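Local coordinates for protein luciferase-like enzymeAMP-CoA-ligase (Zophobas atratus, PDB 4W8O) that probably activates carboxylic acids as acyl adenylates and joins them to CoA, as a luciferase-like relative of the beetle luciferases, from a nonluminescent mealworm, at residues Ala3-Lys7 / Tyr411-Val417; Lys9-Phe15 / Glu207-Tyr211; Leu329-Phe333 / Ser348-Ser353; Arg355-Val361 / Glu376-Asp382. All blocks are in the same frame, centred on the assembly; numbering follows the deposited sequence.

Contact 1 of 4, residues Ala3-Lys7 / Tyr411-Val417; sequences ARILK and YDDDGCV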
# COMPACT_ATOMS: atom_id res chain seq x y z
N ALA A 3 -19.37 27.01 4.39
CA ALA A 3 -18.03 26.61 3.85
C ALA A 3 -17.07 26.29 4.98
O ALA A 3 -16.78 27.14 5.82
CB ALA A 3 -17.46 27.72 2.98
N ARG A 4 -16.58 25.05 5.01
CA ARG A 4 -15.64 24.63 6.05
C ARG A 4 -14.65 23.59 5.53
O ARG A 4 -14.82 23.02 4.45
CB ARG A 4 -16.40 24.09 7.26
CG ARG A 4 -17.28 22.88 6.97
CD ARG A 4 -18.02 22.42 8.22
NE ARG A 4 -18.60 21.09 8.06
CZ ARG A 4 -19.72 20.81 7.39
NH1 ARG A 4 -20.41 21.77 6.76
NH2 ARG A 4 -20.16 19.55 7.33
N ILE A 5 -13.61 23.38 6.33
CA ILE A 5 -12.60 22.37 6.08
C ILE A 5 -12.91 21.18 6.97
O ILE A 5 -12.97 21.31 8.18
CB ILE A 5 -11.19 22.92 6.43
CG1 ILE A 5 -10.83 24.07 5.50
CG2 ILE A 5 -10.16 21.80 6.36
CD1 ILE A 5 -9.59 24.84 5.91
N LEU A 6 -13.11 20.01 6.36
CA LEU A 6 -13.40 18.80 7.11
C LEU A 6 -12.13 18.31 7.82
O LEU A 6 -11.05 18.29 7.22
CB LEU A 6 -13.93 17.70 6.19
CG LEU A 6 -15.14 18.04 5.31
CD1 LEU A 6 -15.41 16.92 4.32
CD2 LEU A 6 -16.37 18.32 6.16
N LYS A 7 -12.27 17.91 9.07
CA LYS A 7 -11.13 17.53 9.88
C LYS A 7 -11.40 16.20 10.54
O LYS A 7 -12.40 16.05 11.25
CB LYS A 7 -10.85 18.60 10.95
CG LYS A 7 -9.64 18.29 11.82
CD LYS A 7 -9.39 19.33 12.89
CE LYS A 7 -8.14 18.98 13.71
NZ LYS A 7 -8.15 19.61 15.06
N TYR A 411 -19.00 17.44 -0.57
CA TYR A 411 -19.38 16.73 0.67
C TYR A 411 -20.79 17.08 1.15
O TYR A 411 -21.37 18.08 0.74
CB TYR A 411 -18.37 16.99 1.80
CG TYR A 411 -18.27 18.43 2.23
CD1 TYR A 411 -17.44 19.32 1.56
CD2 TYR A 411 -19.00 18.91 3.32
CE1 TYR A 411 -17.34 20.64 1.94
CE2 TYR A 411 -18.91 20.24 3.71
CZ TYR A 411 -18.08 21.10 3.02
OH TYR A 411 -17.97 22.41 3.39
N ASP A 412 -21.31 16.23 2.03
CA ASP A 412 -22.64 16.37 2.64
C ASP A 412 -22.70 17.40 3.76
O ASP A 412 -21.69 17.89 4.22
CB ASP A 412 -23.07 15.03 3.27
CG ASP A 412 -23.75 14.13 2.30
OD1 ASP A 412 -23.97 14.57 1.16
OD2 ASP A 412 -24.07 12.99 2.68
N ASP A 413 -23.93 17.67 4.22
CA ASP A 413 -24.15 18.35 5.50
C ASP A 413 -23.58 17.53 6.65
O ASP A 413 -23.11 18.09 7.63
CB ASP A 413 -25.65 18.60 5.73
CG ASP A 413 -26.22 19.70 4.84
OD1 ASP A 413 -25.46 20.59 4.41
OD2 ASP A 413 -27.44 19.68 4.59
N ASP A 414 -23.64 16.20 6.54
CA ASP A 414 -23.00 15.28 7.50
C ASP A 414 -21.52 14.97 7.21
O ASP A 414 -20.95 14.08 7.83
CB ASP A 414 -23.78 13.96 7.55
CG ASP A 414 -25.23 14.16 7.92
OD1 ASP A 414 -25.50 15.01 8.79
OD2 ASP A 414 -26.09 13.48 7.34
N GLY A 415 -20.91 15.70 6.28
CA GLY A 415 -19.48 15.55 6.01
C GLY A 415 -19.07 14.31 5.22
O GLY A 415 -17.87 14.01 5.12
N CYS A 416 -20.04 13.56 4.68
CA CYS A 416 -19.74 12.45 3.77
C CYS A 416 -19.18 12.97 2.44
O CYS A 416 -19.70 13.93 1.88
CB CYS A 416 -20.99 11.61 3.53
SG CYS A 416 -21.48 10.67 4.99
N VAL A 417 -18.12 12.32 1.95
CA VAL A 417 -17.40 12.78 0.76
C VAL A 417 -17.85 12.02 -0.50
O VAL A 417 -18.12 10.82 -0.46
CB VAL A 417 -15.88 12.61 0.96
CG1 VAL A 417 -15.11 13.08 -0.26
CG2 VAL A 417 -15.42 13.37 2.20
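Leu6 and Gly415 make the closest backbone approach, their CA atoms 7.0 Å apart, where segment 411-417 folds back through a type I turn from Asp412 to Gly415. At that spacing side chains bridge the gap, and the Tyr411 ring is the main surface. Its CG lies between the backbone N and the carbonyl carbon (chi1 62°), which places the ring against Leu6 and Arg4. Leu6 CD2 rests over one ring face, 4.2 Å from the centroid and 24° off the normal, a CH-pi contact. The other branch, Leu6 CD1, reaches 3.9 Å from Tyr411 CG and 4.1 Å from Val417 CG2. Arg4 stretches past the ring with its guanidinium turned 86° from it: Tyr411 CE2 meets a guanidinium face, while NH1 sits at the ring edge. Two weak bonds add to this, Arg4 NH2 to Asp413 O (3.3 Å) and Arg4 N to Tyr411 OH (3.4 Å). The hydroxyl's stronger partner is the Val369 carbonyl. With an alanine at Tyr411, Leu6 would probably lose its aromatic support and the Val369 carbonyl its hydroxyl mate. The arrangement brings the N-terminus to the turn joining strands 403-411 and 417-422, consistent with the small, distorted antiparallel barrel of luciferase-family enzymes.

Contact 2 of 4, residues Lys9-Phe15 / Glu207-Tyr211; sequences KEFHPNF and ETSFY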
# COMPACT_ATOMS: atom_id res chain seq x y z
N LYS A 9 -10.68 12.83 13.10
CA LYS A 9 -10.50 12.73 14.54
C LYS A 9 -9.02 12.69 14.88
O LYS A 9 -8.20 12.28 14.05
CB LYS A 9 -11.19 11.47 15.09
CG LYS A 9 -10.43 10.18 14.82
CD LYS A 9 -11.11 8.95 15.40
CE LYS A 9 -10.27 7.71 15.10
NZ LYS A 9 -10.96 6.43 15.42
N GLU A 10 -8.68 13.10 16.09
CA GLU A 10 -7.29 13.09 16.52
C GLU A 10 -6.84 11.71 16.97
O GLU A 10 -7.65 10.86 17.35
CB GLU A 10 -7.06 14.11 17.65
CG GLU A 10 -6.87 15.55 17.17
CD GLU A 10 -5.58 15.76 16.38
OE1 GLU A 10 -5.44 16.84 15.76
OE2 GLU A 10 -4.70 14.87 16.37
N PHE A 11 -5.53 11.47 16.87
CA PHE A 11 -4.88 10.36 17.55
C PHE A 11 -3.49 10.80 17.94
O PHE A 11 -3.01 11.82 17.48
CB PHE A 11 -4.87 9.07 16.70
CG PHE A 11 -4.04 9.13 15.43
CD1 PHE A 11 -2.67 8.89 15.46
CD2 PHE A 11 -4.64 9.37 14.20
CE1 PHE A 11 -1.92 8.92 14.29
CE2 PHE A 11 -3.90 9.40 13.03
CZ PHE A 11 -2.53 9.17 13.07
N HIS A 12 -2.86 10.04 18.83
CA HIS A 12 -1.51 10.34 19.27
C HIS A 12 -0.54 9.43 18.50
O HIS A 12 -0.55 8.22 18.71
CB HIS A 12 -1.38 10.09 20.77
CG HIS A 12 0.03 10.20 21.27
ND1 HIS A 12 0.62 11.40 21.59
CD2 HIS A 12 0.97 9.25 21.47
CE1 HIS A 12 1.86 11.19 21.98
NE2 HIS A 12 2.10 9.89 21.91
N PRO A 13 0.27 10.00 17.59
CA PRO A 13 1.14 9.11 16.80
C PRO A 13 2.20 8.43 17.65
O PRO A 13 2.85 9.08 18.45
CB PRO A 13 1.78 10.06 15.77
CG PRO A 13 0.82 11.20 15.66
CD PRO A 13 0.31 11.38 17.07
N ASN A 14 2.34 7.11 17.49
CA ASN A 14 3.38 6.35 18.18
C ASN A 14 4.57 5.97 17.29
O ASN A 14 5.59 5.52 17.80
CB ASN A 14 2.78 5.09 18.80
CG ASN A 14 1.90 5.39 19.99
OD1 ASN A 14 2.28 6.14 20.88
ND2 ASN A 14 0.71 4.79 20.02
N PHE A 15 4.44 6.15 15.98
CA PHE A 15 5.51 5.75 15.06
C PHE A 15 6.00 6.94 14.22
O PHE A 15 6.15 6.84 12.99
CB PHE A 15 5.01 4.62 14.18
CG PHE A 15 4.50 3.43 14.96
CD1 PHE A 15 5.38 2.64 15.68
CD2 PHE A 15 3.16 3.11 14.97
CE1 PHE A 15 4.93 1.55 16.41
CE2 PHE A 15 2.70 2.02 15.69
CZ PHE A 15 3.59 1.23 16.40
N GLU A 207 -0.11 4.40 10.14
CA GLU A 207 -0.73 4.66 11.43
C GLU A 207 -2.13 5.26 11.27
O GLU A 207 -3.04 4.89 12.02
CB GLU A 207 0.17 5.56 12.29
CG GLU A 207 0.07 5.21 13.76
CD GLU A 207 1.03 5.99 14.65
OE1 GLU A 207 1.97 6.64 14.14
OE2 GLU A 207 0.83 5.92 15.87
N THR A 208 -2.31 6.14 10.29
CA THR A 208 -3.62 6.72 10.01
C THR A 208 -4.62 5.63 9.61
O THR A 208 -5.76 5.64 10.06
CB THR A 208 -3.54 7.80 8.90
OG1 THR A 208 -2.76 8.91 9.38
CG2 THR A 208 -4.93 8.29 8.48
N SER A 209 -4.17 4.68 8.80
CA SER A 209 -5.03 3.56 8.40
C SER A 209 -5.45 2.69 9.61
O SER A 209 -6.58 2.18 9.66
CB SER A 209 -4.37 2.72 7.28
OG SER A 209 -3.34 1.86 7.74
N PHE A 210 -4.56 2.53 10.59
CA PHE A 210 -4.90 1.83 11.82
C PHE A 210 -6.02 2.54 12.60
O PHE A 210 -6.96 1.89 13.06
CB PHE A 210 -3.66 1.67 12.71
CG PHE A 210 -3.95 1.08 14.06
CD1 PHE A 210 -4.15 -0.28 14.21
CD2 PHE A 210 -4.03 1.90 15.18
CE1 PHE A 210 -4.43 -0.82 15.45
CE2 PHE A 210 -4.30 1.36 16.43
CZ PHE A 210 -4.50 -0.01 16.57
N TYR A 211 -5.92 3.86 12.74
CA TYR A 211 -6.95 4.63 13.45
C TYR A 211 -8.26 4.82 12.67
O TYR A 211 -9.23 5.33 13.21
CB TYR A 211 -6.40 5.97 13.96
CG TYR A 211 -5.48 5.75 15.13
CD1 TYR A 211 -5.98 5.35 16.37
CD2 TYR A 211 -4.10 5.87 14.99
CE1 TYR A 211 -5.14 5.12 17.44
CE2 TYR A 211 -3.25 5.64 16.05
CZ TYR A 211 -3.77 5.26 17.28
OH TYR A 211 -2.94 5.03 18.33
O HOH W 1 -3.81 7.74 19.95
O HOH W 2 -0.59 3.86 17.43
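Glu207 grips two successive backbone N-H groups, those of Asn14 and Phe15, and so docks the loop after strand 6-7 on the C-terminal part of helix 199-211 in the AMP-binding fold. Asn14 N approaches the syn lone pair of OE2 almost straight (176°), although the modelled 2.5 Å between Asn14 N and Glu207 OE2 is doubtfully short. Phe15 N reaches Glu207 OE1 at 3.1 Å from above the carboxylate plane. One turn on, the Phe11 and Tyr211 rings form an offset stack, centroids 4.3 Å apart and planes at 15°; Phe11 CB lies over the centre of the tyrosine ring. In the second shell, a water donates to Glu207 OE2 at 2.9 Å, accepts from Asn14 ND2 and bonds Tyr211 OH at 2.8 Å, tying the carboxylate to the phenol. Gln204 NE2 bonds Glu207 OE1, helping to fix the carboxylate's rotation, and Arg355 makes a cation-pi contact with Phe11. Without the carboxylate, as with an alanine here, the Asn14 and Phe15 amides would probably lose their acceptor and the loop be less firmly held. At the loop's other end, the extended Lys9 chain delivers NZ to within 3.0 Å of Tyr211 O, in the carbonyl plane.

Contact 3 of 4, residues Leu329-Phe333 / Ser348-Ser353; sequences LLSIF and SCGKVS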
# COMPACT_ATOMS: atom_id res chain seq x y z
N LEU A 329 -4.83 6.78 2.71
CA LEU A 329 -6.29 6.79 2.85
C LEU A 329 -6.80 8.17 3.25
O LEU A 329 -6.32 8.76 4.22
CB LEU A 329 -6.69 5.74 3.89
CG LEU A 329 -8.14 5.27 3.95
CD1 LEU A 329 -8.70 4.92 2.59
CD2 LEU A 329 -8.22 4.07 4.88
N LEU A 330 -7.77 8.68 2.50
CA LEU A 330 -8.29 10.04 2.66
C LEU A 330 -9.69 10.09 3.24
O LEU A 330 -10.01 10.98 4.04
CB LEU A 330 -8.28 10.77 1.31
CG LEU A 330 -6.90 11.18 0.81
CD1 LEU A 330 -7.03 11.86 -0.54
CD2 LEU A 330 -6.21 12.09 1.83
N SER A 331 -10.55 9.18 2.80
CA SER A 331 -11.87 9.06 3.40
C SER A 331 -12.32 7.62 3.44
O SER A 331 -11.99 6.82 2.56
CB SER A 331 -12.89 9.94 2.67
OG SER A 331 -13.02 9.56 1.31
N ILE A 332 -13.07 7.30 4.49
CA ILE A 332 -13.60 5.96 4.75
C ILE A 332 -14.53 6.05 5.97
O ILE A 332 -14.34 6.91 6.82
CB ILE A 332 -12.47 4.94 5.01
CG1 ILE A 332 -13.03 3.52 5.09
CG2 ILE A 332 -11.72 5.29 6.29
CD1 ILE A 332 -11.98 2.44 4.88
N PHE A 333 -15.52 5.17 6.06
CA PHE A 333 -16.37 5.12 7.26
C PHE A 333 -15.70 4.32 8.38
O PHE A 333 -15.15 3.24 8.14
CB PHE A 333 -17.74 4.49 6.97
CG PHE A 333 -18.70 5.41 6.28
CD1 PHE A 333 -19.04 6.64 6.83
CD2 PHE A 333 -19.31 5.03 5.09
CE1 PHE A 333 -19.94 7.49 6.20
CE2 PHE A 333 -20.22 5.88 4.45
CZ PHE A 333 -20.53 7.11 5.01
N SER A 348 -21.10 7.20 -1.12
CA SER A 348 -20.06 8.15 -0.75
C SER A 348 -18.76 7.39 -0.53
O SER A 348 -18.75 6.17 -0.49
CB SER A 348 -20.46 8.88 0.54
OG SER A 348 -20.35 8.02 1.67
N CYS A 349 -17.66 8.14 -0.39
CA CYS A 349 -16.34 7.59 -0.07
C CYS A 349 -16.09 7.54 1.45
O CYS A 349 -14.97 7.25 1.89
CB CYS A 349 -15.26 8.45 -0.71
SG CYS A 349 -15.35 8.52 -2.51
N GLY A 350 -17.13 7.81 2.24
CA GLY A 350 -17.02 7.82 3.69
C GLY A 350 -16.74 9.21 4.19
O GLY A 350 -16.99 10.20 3.50
N LYS A 351 -16.20 9.28 5.41
CA LYS A 351 -15.80 10.54 6.03
C LYS A 351 -14.28 10.62 6.12
O LYS A 351 -13.61 9.59 6.10
CB LYS A 351 -16.42 10.65 7.42
CG LYS A 351 -17.93 10.45 7.44
CD LYS A 351 -18.50 10.57 8.84
CE LYS A 351 -18.34 11.98 9.39
NZ LYS A 351 -19.19 12.19 10.59
N VAL A 352 -13.77 11.84 6.26
CA VAL A 352 -12.33 12.11 6.28
C VAL A 352 -11.61 11.26 7.33
O VAL A 352 -12.13 11.03 8.42
CB VAL A 352 -12.02 13.60 6.54
CG1 VAL A 352 -10.52 13.85 6.57
CG2 VAL A 352 -12.66 14.47 5.45
N SER A 353 -10.42 10.78 6.98
CA SER A 353 -9.65 9.91 7.86
C SER A 353 -9.03 10.69 9.03
O SER A 353 -8.93 11.92 8.98
CB SER A 353 -8.56 9.18 7.05
OG SER A 353 -7.90 10.08 6.19
O HOH W 3 -13.10 8.47 8.73
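Ser331 meets segment 348-353 through both side-chain atoms. Ser331 CB lies 3.5 Å from both Cys349 O and Lys351 O; beyond it OG, set between the backbone N and the carbonyl carbon (chi1 61°), touches Cys349 CB and donates to Cys349 O at 3.1 Å, standing 63° above the carbonyl plane. The backbones pair antiparallel nearby: Ser331 and Val352 form a non-hydrogen-bonded pair, flanked by Ile332 N to Lys351 O (2.9 Å, 169°) and Ser353 N to Leu330 O (3.0 Å). Leu330 and Ser331 together face Tyr322 in a classic beta bulge. Ser353 adds a side-chain bond, OG to Leu329 O at 2.8 Å. Gly350 CA lies over the centre of the Phe333 ring, 3.6 Å from the centroid, a CH-pi contact; a side chain at Gly350 would run into Ile332 C and Phe333 N. Lys351 CG and Ser348 OG also touch the ring, and the same OG accepts from Gly350 N in an ST turn. Leu329 lines the pocket that holds a polyether in the crystal. The main-chain pairing about strand 351-352, an outermost strand of the nine-stranded sheet, is thus supplemented by two serine hydroxyl bonds, which satisfy carbonyls in a largely buried seam.

Contact 4 of 4, residues Arg355-Val361 / Glu376-Asp382; sequences RTLLKIV and ELRVKSD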
# COMPACT_ATOMS: atom_id res chain seq x y z
N ARG A 355 -6.75 12.67 11.64
CA ARG A 355 -5.63 13.59 11.51
C ARG A 355 -5.41 14.08 10.08
O ARG A 355 -4.29 14.38 9.69
CB ARG A 355 -4.35 12.97 12.10
CG ARG A 355 -4.29 13.09 13.62
CD ARG A 355 -3.01 12.51 14.20
NE ARG A 355 -1.82 13.20 13.73
CZ ARG A 355 -1.26 14.26 14.31
NH1 ARG A 355 -1.76 14.79 15.42
NH2 ARG A 355 -0.17 14.78 13.77
N THR A 356 -6.50 14.17 9.32
CA THR A 356 -6.48 14.61 7.93
C THR A 356 -7.41 15.81 7.76
O THR A 356 -8.49 15.86 8.37
CB THR A 356 -6.93 13.48 7.00
OG1 THR A 356 -6.04 12.36 7.12
CG2 THR A 356 -6.98 13.93 5.54
N LEU A 357 -6.99 16.78 6.95
CA LEU A 357 -7.85 17.89 6.54
C LEU A 357 -8.27 17.71 5.08
O LEU A 357 -7.45 17.34 4.23
CB LEU A 357 -7.13 19.23 6.69
CG LEU A 357 -6.56 19.58 8.06
CD1 LEU A 357 -5.71 20.84 7.95
CD2 LEU A 357 -7.65 19.75 9.10
N LEU A 358 -9.55 17.98 4.78
CA LEU A 358 -10.06 17.92 3.40
C LEU A 358 -10.92 19.13 3.09
O LEU A 358 -11.83 19.47 3.86
CB LEU A 358 -10.86 16.63 3.19
CG LEU A 358 -11.29 16.35 1.74
CD1 LEU A 358 -11.34 14.85 1.50
CD2 LEU A 358 -12.63 16.98 1.39
N LYS A 359 -10.64 19.79 1.97
CA LYS A 359 -11.42 20.93 1.53
C LYS A 359 -11.81 20.78 0.06
O LYS A 359 -11.14 20.08 -0.70
CB LYS A 359 -10.67 22.24 1.77
CG LYS A 359 -9.39 22.41 0.96
CD LYS A 359 -8.66 23.70 1.31
CE LYS A 359 -7.50 23.94 0.35
NZ LYS A 359 -6.73 25.18 0.64
N ILE A 360 -12.91 21.43 -0.30
CA ILE A 360 -13.37 21.53 -1.69
C ILE A 360 -13.16 22.97 -2.12
O ILE A 360 -13.68 23.88 -1.47
CB ILE A 360 -14.87 21.20 -1.83
CG1 ILE A 360 -15.22 19.87 -1.16
CG2 ILE A 360 -15.29 21.20 -3.30
CD1 ILE A 360 -14.76 18.65 -1.90
N VAL A 361 -12.42 23.19 -3.20
CA VAL A 361 -12.10 24.54 -3.67
C VAL A 361 -12.67 24.81 -5.05
O VAL A 361 -12.50 24.02 -5.99
CB VAL A 361 -10.57 24.77 -3.69
CG1 VAL A 361 -10.23 26.11 -4.34
CG2 VAL A 361 -10.02 24.73 -2.28
N GLU A 376 -12.70 21.21 -6.53
CA GLU A 376 -11.50 20.37 -6.53
C GLU A 376 -11.21 19.91 -5.10
O GLU A 376 -11.11 20.73 -4.18
CB GLU A 376 -10.30 21.15 -7.08
CG GLU A 376 -10.59 21.99 -8.32
CD GLU A 376 -9.34 22.59 -8.95
OE1 GLU A 376 -8.36 22.89 -8.23
OE2 GLU A 376 -9.33 22.76 -10.19
N LEU A 377 -11.09 18.60 -4.90
CA LEU A 377 -10.69 18.07 -3.59
C LEU A 377 -9.23 18.35 -3.30
O LEU A 377 -8.34 17.99 -4.08
CB LEU A 377 -10.95 16.57 -3.46
CG LEU A 377 -12.33 16.22 -2.92
CD1 LEU A 377 -13.38 16.48 -3.98
CD2 LEU A 377 -12.38 14.77 -2.45
N ARG A 378 -8.99 18.98 -2.16
CA ARG A 378 -7.63 19.23 -1.69
C ARG A 378 -7.49 18.76 -0.26
O ARG A 378 -8.40 18.92 0.55
CB ARG A 378 -7.29 20.70 -1.83
CG ARG A 378 -7.58 21.22 -3.23
CD ARG A 378 -6.77 22.44 -3.54
NE ARG A 378 -7.12 22.99 -4.85
CZ ARG A 378 -6.92 24.25 -5.21
NH1 ARG A 378 -6.38 25.12 -4.37
NH2 ARG A 378 -7.28 24.66 -6.42
N VAL A 379 -6.33 18.19 0.05
CA VAL A 379 -6.13 17.47 1.31
C VAL A 379 -4.76 17.79 1.92
O VAL A 379 -3.84 18.20 1.22
CB VAL A 379 -6.26 15.95 1.09
CG1 VAL A 379 -7.67 15.62 0.59
CG2 VAL A 379 -5.22 15.45 0.09
N LYS A 380 -4.66 17.62 3.25
CA LYS A 380 -3.43 17.93 3.97
C LYS A 380 -3.30 17.10 5.24
O LYS A 380 -4.24 17.00 6.01
CB LYS A 380 -3.38 19.41 4.34
CG LYS A 380 -2.04 19.86 4.92
CD LYS A 380 -2.02 21.37 5.12
CE LYS A 380 -0.71 21.84 5.74
NZ LYS A 380 -0.69 23.33 5.86
N SER A 381 -2.13 16.49 5.42
CA SER A 381 -1.83 15.67 6.59
C SER A 381 -0.34 15.36 6.63
O SER A 381 0.39 15.61 5.68
CB SER A 381 -2.60 14.35 6.56
OG SER A 381 -1.97 13.39 5.74
N ASP A 382 0.07 14.75 7.74
CA ASP A 382 1.46 14.34 7.93
C ASP A 382 1.81 13.09 7.12
O ASP A 382 2.97 12.69 7.13
CB ASP A 382 1.74 14.07 9.41
CG ASP A 382 1.77 15.33 10.25
OD1 ASP A 382 1.73 16.46 9.69
OD2 ASP A 382 1.84 15.18 11.48
O HOH W 4 -1.65 14.85 10.12
O HOH W 5 -3.82 11.60 5.85
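Arg378 O is met twice by the facing strand: Lys359 N donates to it at 2.8 Å, nearly straight (176°), and Leu358 CA lies 3.4 Å from Arg378 O in a CA-H...O contact. Arg378 N returns a bond to Lys359 O, and the Leu357-Lys380 and Val361-Glu376 pairs repeat the pattern. The short strand axes approach to 4.7 Å with directions 151° apart, as expected of a twisted antiparallel hairpin. One face is apolar. Leu358 and Val379 lie side by side, Leu358 CD1 to Val379 CG1 3.9 Å, and Ile360 CD1 presses on Leu377 CD1 at 3.3 Å, a tight contact. On the other face, Arg378 runs extended from CG to NE across Val361, whose CG1 touches one guanidinium face. Arg378 NH2 donates to Glu376 OE1 at 2.8 Å, in a salt bridge that meets OE1 on its anti side, tilted out of the carboxylate plane. Farther along, Asp382 OD2 lies at the edge of the Arg355 guanidinium, 3.1 Å from NH2, a weak bond within a salt bridge. The neighbouring positive charges of Lys359 and Arg378 are probably balanced by Asp398, which both share, and by Glu366 and Glu376 on Arg378, which would let both side chains stay largely buried.

Contacts 1, 3 and 4 cluster, each pair of centres about 11 Å apart, while contact 2 lies about 21, 15 and 17 Å from them in that order. Contacts 1 and 4 share the five-stranded antiparallel sheet, joined by the Leu6 N to Leu358 O bond. Contact 3 belongs to the nine-stranded mixed sheet but abuts them through Val417 on Cys349 and Gly350 and through Val352 against Leu358. Contact 2 follows contact 1 and reaches contact 4 through the Glu10-Arg355 salt bridge. Along the chain, contact 1 encloses the other three, whose order is 2, 3, 4. The N-terminal residues therefore tie the small sheet to helix 199-211, and contact 3 contributes Leu329 to the polyether-occupied pocket.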